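Local coordinates for mevalonate kinase, putative (Leishmania major, PDB 2HFS), which probably catalyses the ATP-dependent phosphorylation of (R)-mevalonate to (R)-5-phosphomevalonate, an early step of isoprenoid and sterol biosynthesis, at residues Leu188-Ala199 and Arg288-Ser299; Gly26-Ala34 and Val204-Lys212. One frame throughout, in Å; residues are numbered along the deposited sequence. Where two conformers were deposited one is given.

Contact 1 (Leu188-Ala199 and Arg288-Ser299)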
loop_
_atom_site.group_PDB
_atom_site.type_symbol
_atom_site.label_atom_id
_atom_site.label_comp_id
_atom_site.label_asym_id
_atom_site.label_seq_id
_atom_site.Cartn_x
_atom_site.Cartn_y
_atom_site.Cartn_z
ATOM N N LEU A 188 2.975 -13.792 7.337
ATOM C CA LEU A 188 2.578 -12.726 8.244
ATOM C C LEU A 188 1.044 -12.660 8.241
ATOM O O LEU A 188 0.440 -12.410 7.220
ATOM C CB LEU A 188 3.126 -11.377 7.747
ATOM C CG LEU A 188 4.483 -10.787 8.117
ATOM C CD1 LEU A 188 5.534 -11.776 8.450
ATOM C CD2 LEU A 188 4.989 -9.714 7.188
ATOM N N TYR A 189 0.456 -12.880 9.407
ATOM C CA TYR A 189 -0.963 -12.764 9.619
ATOM C C TYR A 189 -1.269 -11.343 10.133
ATOM O O TYR A 189 -0.957 -11.013 11.284
ATOM C CB TYR A 189 -1.430 -13.840 10.609
ATOM C CG TYR A 189 -1.315 -15.270 10.102
ATOM C CD1 TYR A 189 -0.257 -16.090 10.499
ATOM C CD2 TYR A 189 -2.273 -15.809 9.243
ATOM C CE1 TYR A 189 -0.145 -17.406 10.037
ATOM C CE2 TYR A 189 -2.172 -17.126 8.779
ATOM C CZ TYR A 189 -1.103 -17.911 9.181
ATOM O OH TYR A 189 -0.997 -19.210 8.721
ATOM N N LEU A 190 -1.842 -10.501 9.261
ATOM C CA LEU A 190 -2.085 -9.092 9.560
ATOM C C LEU A 190 -3.547 -8.763 9.824
ATOM O O LEU A 190 -4.452 -9.300 9.158
ATOM C CB LEU A 190 -1.566 -8.205 8.406
ATOM C CG LEU A 190 -0.083 -8.301 8.028
ATOM C CD1 LEU A 190 0.277 -7.345 6.886
ATOM C CD2 LEU A 190 0.784 -8.014 9.235
ATOM N N VAL A 191 -3.785 -7.861 10.778
ATOM C CA VAL A 191 -5.102 -7.227 10.890
ATOM C C VAL A 191 -4.843 -5.759 10.540
ATOM O O VAL A 191 -4.012 -5.114 11.163
ATOM C CB VAL A 191 -5.731 -7.322 12.308
ATOM C CG1 VAL A 191 -7.082 -6.651 12.314
ATOM C CG2 VAL A 191 -5.895 -8.772 12.746
ATOM N N VAL A 192 -5.501 -5.260 9.503
ATOM C CA VAL A 192 -5.342 -3.863 9.145
ATOM C C VAL A 192 -6.659 -3.164 9.435
ATOM O O VAL A 192 -7.729 -3.710 9.152
ATOM C CB VAL A 192 -4.921 -3.667 7.677
ATOM C CG1 VAL A 192 -4.734 -2.162 7.361
ATOM C CG2 VAL A 192 -3.649 -4.468 7.361
ATOM N N VAL A 193 -6.583 -1.968 10.012
ATOM C CA VAL A 193 -7.795 -1.286 10.514
ATOM C C VAL A 193 -7.907 0.113 9.915
ATOM O O VAL A 193 -6.951 0.889 9.971
ATOM C CB VAL A 193 -7.762 -1.196 12.064
ATOM C CG1 VAL A 193 -8.969 -0.465 12.601
ATOM C CG2 VAL A 193 -7.648 -2.571 12.702
ATOM N N GLY A 194 -9.065 0.446 9.353
ATOM C CA GLY A 194 -9.273 1.774 8.825
ATOM C C GLY A 194 -9.992 2.677 9.818
ATOM O O GLY A 194 -10.994 2.251 10.429
ATOM N N THR A 195 -9.514 3.920 9.962
ATOM C CA THR A 195 -10.096 4.872 10.919
ATOM C C THR A 195 -11.277 5.625 10.304
ATOM O O THR A 195 -12.101 6.183 11.030
ATOM C CB THR A 195 -9.054 5.916 11.402
ATOM O OG1 THR A 195 -8.531 6.608 10.265
ATOM C CG2 THR A 195 -7.808 5.260 12.038
ATOM N N GLY A 196 -11.324 5.668 8.969
ATOM C CA GLY A 196 -12.336 6.446 8.236
ATOM C C GLY A 196 -11.944 7.910 8.070
ATOM O O GLY A 196 -12.701 8.718 7.525
ATOM N N ILE A 197 -10.742 8.244 8.529
ATOM C CA ILE A 197 -10.249 9.605 8.500
ATOM C C ILE A 197 -9.211 9.729 7.385
ATOM O O ILE A 197 -8.295 8.903 7.277
ATOM C CB ILE A 197 -9.654 9.976 9.885
ATOM C CG1 ILE A 197 -10.646 9.610 10.993
ATOM C CG2 ILE A 197 -9.256 11.462 9.937
ATOM C CD1 ILE A 197 -10.077 9.654 12.380
ATOM N N ASN A 198 -9.367 10.761 6.558
ATOM C CA ASN A 198 -8.443 11.024 5.458
ATOM C C ASN A 198 -7.355 12.027 5.834
ATOM O O ASN A 198 -7.641 13.102 6.368
ATOM C CB ASN A 198 -9.211 11.490 4.214
ATOM C CG ASN A 198 -10.010 10.368 3.567
ATOM O OD1 ASN A 198 -9.536 9.236 3.461
ATOM N ND2 ASN A 198 -11.228 10.679 3.130
ATOM N N ALA A 199 -6.107 11.664 5.555
ATOM C CA ALA A 199 -4.967 12.512 5.874
ATOM C C ALA A 199 -4.242 12.914 4.593
ATOM O O ALA A 199 -4.224 12.143 3.636
ATOM C CB ALA A 199 -4.031 11.778 6.816
ATOM N N ARG A 288 -2.273 10.195 11.431
ATOM C CA ARG A 288 -3.300 11.224 11.696
ATOM C C ARG A 288 -4.625 10.837 11.032
ATOM O O ARG A 288 -5.345 11.682 10.492
ATOM C CB ARG A 288 -2.845 12.621 11.235
ATOM C CG ARG A 288 -1.486 13.077 11.787
ATOM C CD ARG A 288 -1.190 14.544 11.479
ATOM N NE ARG A 288 -0.065 15.069 12.249
ATOM C CZ ARG A 288 0.606 16.180 11.932
ATOM N NH1 ARG A 288 0.263 16.882 10.856
ATOM N NH2 ARG A 288 1.620 16.591 12.690
ATOM N N GLY A 289 -4.917 9.540 11.047
ATOM C CA GLY A 289 -6.023 8.983 10.278
ATOM C C GLY A 289 -5.533 7.755 9.537
ATOM O O GLY A 289 -4.528 7.145 9.914
ATOM N N GLY A 290 -6.212 7.395 8.460
ATOM C CA GLY A 290 -5.743 6.295 7.626
ATOM C C GLY A 290 -5.841 4.959 8.354
ATOM O O GLY A 290 -6.816 4.712 9.067
ATOM N N ILE A 291 -4.806 4.134 8.208
ATOM C CA ILE A 291 -4.813 2.755 8.691
ATOM C C ILE A 291 -3.774 2.494 9.778
ATOM O O ILE A 291 -2.745 3.211 9.880
ATOM C CB ILE A 291 -4.592 1.707 7.528
ATOM C CG1 ILE A 291 -3.298 1.984 6.728
ATOM C CG2 ILE A 291 -5.818 1.641 6.614
ATOM C CD1 ILE A 291 -2.681 0.705 6.092
ATOM N N ALA A 292 -4.067 1.461 10.570
ATOM C CA ALA A 292 -3.104 0.842 11.463
ATOM C C ALA A 292 -2.965 -0.606 11.052
ATOM O O ALA A 292 -3.830 -1.150 10.359
ATOM C CB ALA A 292 -3.555 0.931 12.916
ATOM N N VAL A 293 -1.861 -1.222 11.480
ATOM C CA VAL A 293 -1.578 -2.612 11.174
ATOM C C VAL A 293 -1.172 -3.342 12.455
ATOM O O VAL A 293 -0.421 -2.800 13.269
ATOM C CB VAL A 293 -0.477 -2.740 10.085
ATOM C CG1 VAL A 293 0.844 -2.021 10.494
ATOM C CG2 VAL A 293 -0.216 -4.175 9.786
ATOM N N ALA A 294 -1.705 -4.549 12.642
ATOM C CA ALA A 294 -1.337 -5.380 13.793
ATOM C C ALA A 294 -0.759 -6.682 13.253
ATOM O O ALA A 294 -1.223 -7.182 12.214
ATOM C CB ALA A 294 -2.560 -5.654 14.661
ATOM N N LEU A 295 0.247 -7.222 13.943
ATOM C CA LEU A 295 0.793 -8.543 13.594
ATOM C C LEU A 295 0.261 -9.606 14.550
ATOM O O LEU A 295 0.375 -9.463 15.763
ATOM C CB LEU A 295 2.318 -8.542 13.632
ATOM C CG LEU A 295 3.053 -9.849 13.330
ATOM C CD1 LEU A 295 2.925 -10.286 11.841
ATOM C CD2 LEU A 295 4.502 -9.718 13.718
ATOM N N ALA A 296 -0.306 -10.667 13.994
ATOM C CA ALA A 296 -0.837 -11.779 14.794
ATOM C C ALA A 296 0.127 -12.959 14.710
ATOM O O ALA A 296 0.868 -13.085 13.736
ATOM C CB ALA A 296 -2.227 -12.189 14.287
ATOM N N ALA A 297 0.104 -13.834 15.715
ATOM C CA ALA A 297 1.044 -14.962 15.755
ATOM C C ALA A 297 0.578 -16.115 14.878
ATOM O O ALA A 297 1.383 -16.968 14.484
ATOM C CB ALA A 297 1.262 -15.445 17.196
ATOM N N SER A 298 -0.720 -16.130 14.582
ATOM C CA SER A 298 -1.354 -17.202 13.828
ATOM C C SER A 298 -2.691 -16.706 13.290
ATOM O O SER A 298 -3.077 -15.569 13.548
ATOM C CB SER A 298 -1.594 -18.404 14.738
ATOM O OG SER A 298 -2.529 -18.080 15.751
ATOM N N SER A 299 -3.401 -17.559 12.555
ATOM C CA SER A 299 -4.740 -17.223 12.075
ATOM C C SER A 299 -5.761 -17.205 13.213
ATOM O O SER A 299 -6.664 -16.360 13.240
ATOM C CB SER A 299 -5.171 -18.202 10.980
ATOM O OG SER A 299 -6.187 -17.640 10.169
HETATM O O HOH W 1 2.302 -13.679 11.547
HETATM O O HOH W 2 -8.987 5.787 6.895
#
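Gly290 O accepts from both Thr195 N (3.0 Å, nearly in line with the carbonyl) and Thr195 OG1, which comes from a more bent direction (126° at the oxygen). The bond from Thr195 OG1 to Gly290 O measures 2.8 Å. The hydroxyl can do this because chi1 of 58° sets OG1 between the backbone N and the carbonyl carbon. OG1 also accepts from Ile197 N, closing an ST turn, and Gly290 N donates to Ile197 O at 2.8 Å. Beyond this turn, strands 188-194 and 291-296 run antiparallel as the central pair of the four-stranded sheet of the C-terminal GHMP kinase domain, between strands 318-324 and 280-284. Val191 exchanges two backbone hydrogen bonds with Ala294, and Val193 two with Ala292; these four residues put their side chains on the face packed by helices 264-275 and 299-312. On the opposite face, Val192 CG1 meets Ile291 CD1 at 3.7 Å, and Leu190 CD2 lies 4.0 Å from Val293 CG2. At the far end the Tyr189 ring lies flat against the start of helix 299-312, with Ser299 N 3.8 Å above its centre and Ser298 C nearer the rim.

Contact 2 (Gly26-Ala34 and Val204-Lys212)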
loop_
_atom_site.group_PDB
_atom_site.type_symbol
_atom_site.label_atom_id
_atom_site.label_comp_id
_atom_site.label_asym_id
_atom_site.label_seq_id
_atom_site.Cartn_x
_atom_site.Cartn_y
_atom_site.Cartn_z
ATOM N N GLY A 26 8.791 2.498 9.083
ATOM C CA GLY A 26 9.592 3.609 8.606
ATOM C C GLY A 26 8.911 4.690 7.783
ATOM O O GLY A 26 9.577 5.476 7.144
ATOM N N GLU A 27 7.582 4.737 7.812
ATOM C CA GLU A 27 6.861 5.910 7.319
ATOM C C GLU A 27 7.422 7.187 7.957
ATOM O O GLU A 27 7.767 7.211 9.154
ATOM C CB GLU A 27 5.371 5.836 7.620
ATOM C CG GLU A 27 5.031 5.528 9.065
ATOM C CD GLU A 27 4.969 4.025 9.307
ATOM O OE1 GLU A 27 3.995 3.387 8.829
ATOM O OE2 GLU A 27 5.905 3.472 9.931
ATOM N N HIS A 28 7.490 8.247 7.161
ATOM C CA HIS A 28 8.035 9.542 7.607
ATOM C C HIS A 28 9.551 9.623 7.761
ATOM O O HIS A 28 10.182 10.553 7.241
ATOM C CB HIS A 28 7.293 10.052 8.855
ATOM C CG HIS A 28 5.877 10.421 8.571
ATOM N ND1 HIS A 28 5.539 11.568 7.885
ATOM C CD2 HIS A 28 4.716 9.773 8.824
ATOM C CE1 HIS A 28 4.227 11.619 7.740
ATOM N NE2 HIS A 28 3.704 10.533 8.284
ATOM N N PHE A 29 10.151 8.656 8.448
ATOM C CA PHE A 29 11.611 8.661 8.635
ATOM C C PHE A 29 12.369 8.371 7.339
ATOM O O PHE A 29 13.506 8.844 7.133
ATOM C CB PHE A 29 12.003 7.675 9.730
ATOM C CG PHE A 29 11.493 8.068 11.093
ATOM C CD1 PHE A 29 10.447 7.374 11.690
ATOM C CD2 PHE A 29 12.043 9.160 11.768
ATOM C CE1 PHE A 29 9.965 7.750 12.950
ATOM C CE2 PHE A 29 11.580 9.531 13.043
ATOM C CZ PHE A 29 10.526 8.825 13.625
ATOM N N VAL A 30 11.720 7.611 6.464
ATOM C CA VAL A 30 12.233 7.322 5.129
ATOM C C VAL A 30 12.482 8.593 4.289
ATOM O O VAL A 30 13.427 8.646 3.489
ATOM C CB VAL A 30 11.277 6.348 4.389
ATOM C CG1 VAL A 30 9.898 7.010 4.134
ATOM C CG2 VAL A 30 11.895 5.841 3.104
ATOM N N VAL A 31 11.627 9.597 4.470
ATOM C CA VAL A 31 11.777 10.904 3.834
ATOM C C VAL A 31 13.151 11.516 4.157
ATOM O O VAL A 31 13.699 12.275 3.358
ATOM C CB VAL A 31 10.618 11.842 4.251
ATOM C CG1 VAL A 31 10.824 13.288 3.780
ATOM C CG2 VAL A 31 9.298 11.287 3.731
ATOM N N HIS A 32 13.702 11.142 5.314
ATOM C CA HIS A 32 14.952 11.714 5.813
ATOM C C HIS A 32 16.131 10.755 5.710
ATOM O O HIS A 32 17.194 10.982 6.313
ATOM C CB HIS A 32 14.737 12.244 7.235
ATOM C CG HIS A 32 13.684 13.300 7.299
ATOM N ND1 HIS A 32 13.982 14.644 7.318
ATOM C CD2 HIS A 32 12.332 13.212 7.257
ATOM C CE1 HIS A 32 12.857 15.341 7.336
ATOM N NE2 HIS A 32 11.844 14.498 7.275
ATOM N N GLY A 33 15.931 9.681 4.946
ATOM C CA GLY A 33 17.023 8.813 4.529
ATOM C C GLY A 33 17.071 7.472 5.219
ATOM O O GLY A 33 17.997 6.701 4.997
ATOM N N ALA A 34 16.074 7.194 6.057
ATOM C CA ALA A 34 16.040 5.944 6.815
ATOM C C ALA A 34 15.519 4.830 5.923
ATOM O O ALA A 34 14.828 5.088 4.947
ATOM C CB ALA A 34 15.164 6.104 8.060
ATOM N N VAL A 204 1.239 16.417 6.224
ATOM C CA VAL A 204 1.822 15.799 7.415
ATOM C C VAL A 204 3.348 15.755 7.280
ATOM O O VAL A 204 4.086 16.087 8.222
ATOM C CB VAL A 204 1.223 14.374 7.647
ATOM C CG1 VAL A 204 1.876 13.710 8.833
ATOM C CG2 VAL A 204 -0.305 14.450 7.842
ATOM N N VAL A 205 3.820 15.340 6.102
ATOM C CA VAL A 205 5.259 15.266 5.822
ATOM C C VAL A 205 5.908 16.632 6.003
ATOM O O VAL A 205 7.010 16.729 6.516
ATOM C CB VAL A 205 5.572 14.677 4.406
ATOM C CG1 VAL A 205 7.006 14.965 3.981
ATOM C CG2 VAL A 205 5.325 13.157 4.366
ATOM N N ASN A 206 5.215 17.689 5.596
ATOM C CA ASN A 206 5.744 19.046 5.781
ATOM C C ASN A 206 5.724 19.527 7.234
ATOM O O ASN A 206 6.661 20.211 7.683
ATOM C CB ASN A 206 5.062 20.011 4.824
ATOM C CG ASN A 206 5.342 19.659 3.382
ATOM O OD1 ASN A 206 6.468 19.280 3.032
ATOM N ND2 ASN A 206 4.326 19.778 2.531
ATOM N N ASP A 207 4.694 19.138 7.980
ATOM C CA ASP A 207 4.700 19.315 9.440
ATOM C C ASP A 207 5.929 18.657 10.079
ATOM O O ASP A 207 6.531 19.225 10.984
ATOM C CB ASP A 207 3.427 18.758 10.086
ATOM C CG ASP A 207 2.240 19.694 9.955
ATOM O OD1 ASP A 207 2.381 20.781 9.361
ATOM O OD2 ASP A 207 1.115 19.411 10.400
ATOM N N VAL A 208 6.295 17.461 9.610
ATOM C CA VAL A 208 7.483 16.772 10.126
ATOM C C VAL A 208 8.759 17.543 9.755
ATOM O O VAL A 208 9.667 17.683 10.585
ATOM C CB VAL A 208 7.537 15.266 9.701
ATOM C CG1 VAL A 208 8.773 14.566 10.280
ATOM C CG2 VAL A 208 6.283 14.541 10.160
ATOM N N HIS A 209 8.821 18.068 8.528
ATOM C CA HIS A 209 9.990 18.873 8.107
ATOM C C HIS A 209 10.180 20.079 9.006
ATOM O O HIS A 209 11.302 20.398 9.413
ATOM C CB HIS A 209 9.815 19.390 6.683
ATOM C CG HIS A 209 10.212 18.417 5.614
ATOM N ND1 HIS A 209 11.485 17.893 5.509
ATOM C CD2 HIS A 209 9.515 17.919 4.565
ATOM C CE1 HIS A 209 11.543 17.087 4.461
ATOM N NE2 HIS A 209 10.362 17.088 3.869
ATOM N N LYS A 210 9.071 20.755 9.286
ATOM C CA LYS A 210 9.055 21.908 10.163
ATOM C C LYS A 210 9.540 21.553 11.581
ATOM O O LYS A 210 10.350 22.277 12.167
ATOM C CB LYS A 210 7.651 22.519 10.189
HETATM N N MSE A 211 9.067 20.434 12.126
HETATM C CA MSE A 211 9.524 20.040 13.457
HETATM C C MSE A 211 11.037 19.811 13.469
HETATM O O MSE A 211 11.725 20.153 14.433
HETATM C CB MSE A 211 8.801 18.786 13.939
HETATM C CG MSE A 211 9.267 18.362 15.324
HETATM SE SE MSE A 211 9.023 16.463 15.525
HETATM C CE MSE A 211 9.736 16.242 17.403
ATOM N N LYS A 212 11.551 19.222 12.400
ATOM C CA LYS A 212 12.988 19.036 12.244
ATOM C C LYS A 212 13.713 20.392 12.236
ATOM O O LYS A 212 14.677 20.574 12.980
ATOM C CB LYS A 212 13.299 18.247 10.978
ATOM C CG LYS A 212 14.727 17.771 10.903
ATOM C CD LYS A 212 14.956 16.976 9.628
ATOM C CE LYS A 212 16.357 16.411 9.616
ATOM N NZ LYS A 212 16.683 15.617 8.382
HETATM O O HOH W 3 9.498 15.181 6.677
#
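The His32 ring has Lys212 NZ, a water molecule and the carbonyl oxygen of His28 at its edge, whereas the ring of His209 carries that same water over the centre of one face. The two imidazoles meet obliquely, with planes at 54° and centroids 4.9 Å apart; the nearest atoms are His32 CE1 and His209 ND1, at 3.4 Å. Lys212 stretches out from the helix toward the loop, its chain fully extended, and donates from NZ to His32 ND1 over 3.1 Å, 19° out of the ring plane, its CD methylene resting near the same imidazole. At the other ring nitrogen, NE2, the water lies in the plane of the ring and donates to Val205 O at 2.9 Å, so both ring nitrogens are linked to helix 201-214. Nearer the start of the helix, the His28 ring packs obliquely against Val204, Val205 and Val208. Val204 CG1, anti to its own nitrogen (chi1 177°), comes within 3.3 Å of His28 CE1, and Val208 CG2 lies 3.8 Å from His28 ND1. The remaining nitrogen of this ring, NE2, is hydrogen-bonded to Thr286 O, which fixes the rotation of the buried imidazole. Val31 packs beside the His32-His209 pair: its CG1 crosses the His209 side chain at about a right angle, 3.8 Å from His209 NE2, and also touches Val205 CG1. Phe219 of helix 216-239 packs on His32, Val208 and Lys212. Residues 26-34 lie in the loop between strands 17-25 and 36-52 and hold the Gly-Glu-His sequence that, as in other mevalonate kinases, probably borders the substrate pocket; here that loop packs against helix 201-214.

Along the chain the two contacts interleave: strand 188-194 of contact 1 is followed, after a short loop, by helix 201-214 of contact 2, while Arg288 begins the second segment of contact 1. Their centres are about 21 Å apart, yet they touch through Arg288, whose NH1 forms a salt bridge of 2.7 Å with Asp207 OD2 and whose CD packs 3.7 Å from Val204 CG2. The helix that receives the 26-34 loop is thus also tied to the glycine-rich loop leading into strand 291-296. That loop, with Gly285 and Thr286, probably corresponds to the glycine-rich third motif of GHMP kinases; Glu27 OE1 accepts from Gly285 N, consistent with contact 2, and the Arg288-Gly290 end of contact 1, lying near the probable active site.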